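Local coordinates for putative GAF sensor protein (Burkholderia vietnamiensis, PDB 5HL6) that probably reduces the free R-sulfoxide of L-methionine through a GAF-type domain of the free methionine sulfoxide reductase kind, at residues G94-T99 against E124-L129. Residues are numbered along the deposited sequence; the frame is centred on the assembly and turned at random.
Sequences GTAAQT and EIVVPL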
loop_
_atom_site.group_PDB
_atom_site.type_symbol
_atom_site.label_atom_id
_atom_site.label_comp_id
_atom_site.label_asym_id
_atom_site.label_seq_id
_atom_site.Cartn_x
_atom_site.Cartn_y
_atom_site.Cartn_z
ATOM N N GLY B 94 13.863 8.017 -11.326
ATOM C CA GLY B 94 13.692 8.892 -12.473
ATOM C C GLY B 94 14.570 8.482 -13.636
ATOM O O GLY B 94 14.165 8.599 -14.800
ATOM N N THR B 95 15.768 7.981 -13.337
ATOM C CA THR B 95 16.635 7.445 -14.381
ATOM C C THR B 95 15.992 6.233 -15.039
ATOM O O THR B 95 15.974 6.122 -16.270
ATOM C CB THR B 95 17.998 7.074 -13.800
ATOM O OG1 THR B 95 18.676 8.259 -13.347
ATOM C CG2 THR B 95 18.850 6.364 -14.850
ATOM N N ALA B 96 15.433 5.327 -14.238
ATOM C CA ALA B 96 14.738 4.177 -14.818
ATOM C C ALA B 96 13.600 4.618 -15.727
ATOM O O ALA B 96 13.443 4.099 -16.837
ATOM C CB ALA B 96 14.202 3.269 -13.718
ATOM N N ALA B 97 12.791 5.581 -15.271
ATOM C CA ALA B 97 11.641 6.003 -16.064
ATOM C C ALA B 97 12.072 6.656 -17.367
ATOM O O ALA B 97 11.447 6.434 -18.412
ATOM C CB ALA B 97 10.757 6.951 -15.252
ATOM N N GLN B 98 13.151 7.440 -17.340
ATOM C CA GLN B 98 13.554 8.172 -18.533
ATOM C C GLN B 98 14.294 7.276 -19.520
ATOM O O GLN B 98 14.025 7.318 -20.727
ATOM C CB GLN B 98 14.422 9.372 -18.149
ATOM C CG GLN B 98 15.012 10.083 -19.360
ATOM C CD GLN B 98 15.488 11.480 -19.046
ATOM O OE1 GLN B 98 16.538 11.672 -18.423
ATOM N NE2 GLN B 98 14.719 12.474 -19.484
ATOM N N THR B 99 15.253 6.482 -19.032
ATOM C CA THR B 99 16.005 5.588 -19.912
ATOM C C THR B 99 15.173 4.386 -20.352
ATOM O O THR B 99 15.543 3.711 -21.324
ATOM C CB THR B 99 17.278 5.095 -19.212
ATOM O OG1 THR B 99 16.919 4.303 -18.072
ATOM C CG2 THR B 99 18.153 6.274 -18.744
ATOM N N GLU B 124 19.117 -1.480 -4.415
ATOM C CA GLU B 124 17.844 -1.086 -4.993
ATOM C C GLU B 124 17.755 -1.647 -6.401
ATOM O O GLU B 124 18.768 -1.782 -7.094
ATOM C CB GLU B 124 17.715 0.445 -4.994
ATOM C CG GLU B 124 16.483 1.004 -5.697
ATOM C CD GLU B 124 16.364 2.511 -5.544
ATOM O OE1 GLU B 124 15.252 3.052 -5.728
ATOM O OE2 GLU B 124 17.390 3.156 -5.247
ATOM N N ILE B 125 16.538 -1.985 -6.806
ATOM C CA ILE B 125 16.242 -2.366 -8.180
ATOM C C ILE B 125 14.990 -1.607 -8.602
ATOM O O ILE B 125 14.010 -1.539 -7.840
ATOM C CB ILE B 125 16.062 -3.890 -8.326
ATOM C CG1 ILE B 125 15.721 -4.254 -9.764
ATOM C CG2 ILE B 125 14.956 -4.413 -7.394
ATOM C CD1 ILE B 125 15.727 -5.732 -10.012
ATOM N N VAL B 126 15.040 -0.993 -9.787
ATOM C CA VAL B 126 13.906 -0.257 -10.343
ATOM C C VAL B 126 13.613 -0.785 -11.738
ATOM O O VAL B 126 14.489 -0.746 -12.610
ATOM C CB VAL B 126 14.154 1.259 -10.401
ATOM C CG1 VAL B 126 12.892 1.931 -10.905
ATOM C CG2 VAL B 126 14.537 1.797 -9.030
ATOM N N VAL B 127 12.383 -1.238 -11.956
ATOM C CA VAL B 127 11.950 -1.835 -13.218
ATOM C C VAL B 127 10.972 -0.872 -13.882
ATOM O O VAL B 127 9.908 -0.597 -13.316
ATOM C CB VAL B 127 11.300 -3.210 -12.997
ATOM C CG1 VAL B 127 10.812 -3.809 -14.333
ATOM C CG2 VAL B 127 12.270 -4.156 -12.311
ATOM N N PRO B 128 11.267 -0.353 -15.072
ATOM C CA PRO B 128 10.286 0.491 -15.763
ATOM C C PRO B 128 9.089 -0.327 -16.225
ATOM O O PRO B 128 9.210 -1.507 -16.563
ATOM C CB PRO B 128 11.076 1.052 -16.949
ATOM C CG PRO B 128 12.131 0.019 -17.206
ATOM C CD PRO B 128 12.507 -0.516 -15.851
ATOM N N LEU B 129 7.922 0.316 -16.223
ATOM C CA LEU B 129 6.655 -0.296 -16.611
ATOM C C LEU B 129 6.162 0.412 -17.856
ATOM O O LEU B 129 5.929 1.625 -17.828
ATOM C CB LEU B 129 5.619 -0.185 -15.487
ATOM C CG LEU B 129 6.069 -0.747 -14.140
ATOM C CD1 LEU B 129 5.113 -0.293 -13.004
ATOM C CD2 LEU B 129 6.181 -2.270 -14.206
#
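Ala96 meets Val126 and Pro128 in a small, mainly apolar helix-on-sheet contact, where the short helix 91-99 of the GAF fold lies against strand 123-130 of the antiparallel sheet. It illustrates how a residue with a minimal side chain can bring the helix backbone itself into a contact. The methyl CB of Ala96 points at the sheet and touches one branch of the valine, CG1 of Val126, at 3.4 Å, tighter than usual for two carbons. That branch lies anti to the backbone N (chi1 -176°), which sets it beside the carbonyl carbon and against the alanine methyl. Two residues on, on the same side of the strand, CB of Pro128 lies 3.9 Å from the carbonyl O of Ala96, a van der Waals approach of ring carbon to backbone. Val126 also touches Val92 and Cys93, one turn earlier in the helix, whereas Val127 faces away and packs on Cys162 of helix 152-176, across the sheet. Within the helix, Thr95 O receives both Thr99 N at 2.9 Å and Thr99 OG1 at 2.7 Å, the hydroxyl approaching from above the carbonyl plane. No hydrogen bond joins the two segments, so their direct contact rests on one tight methyl-methyl touch and the ring-carbon-to-carbonyl approach.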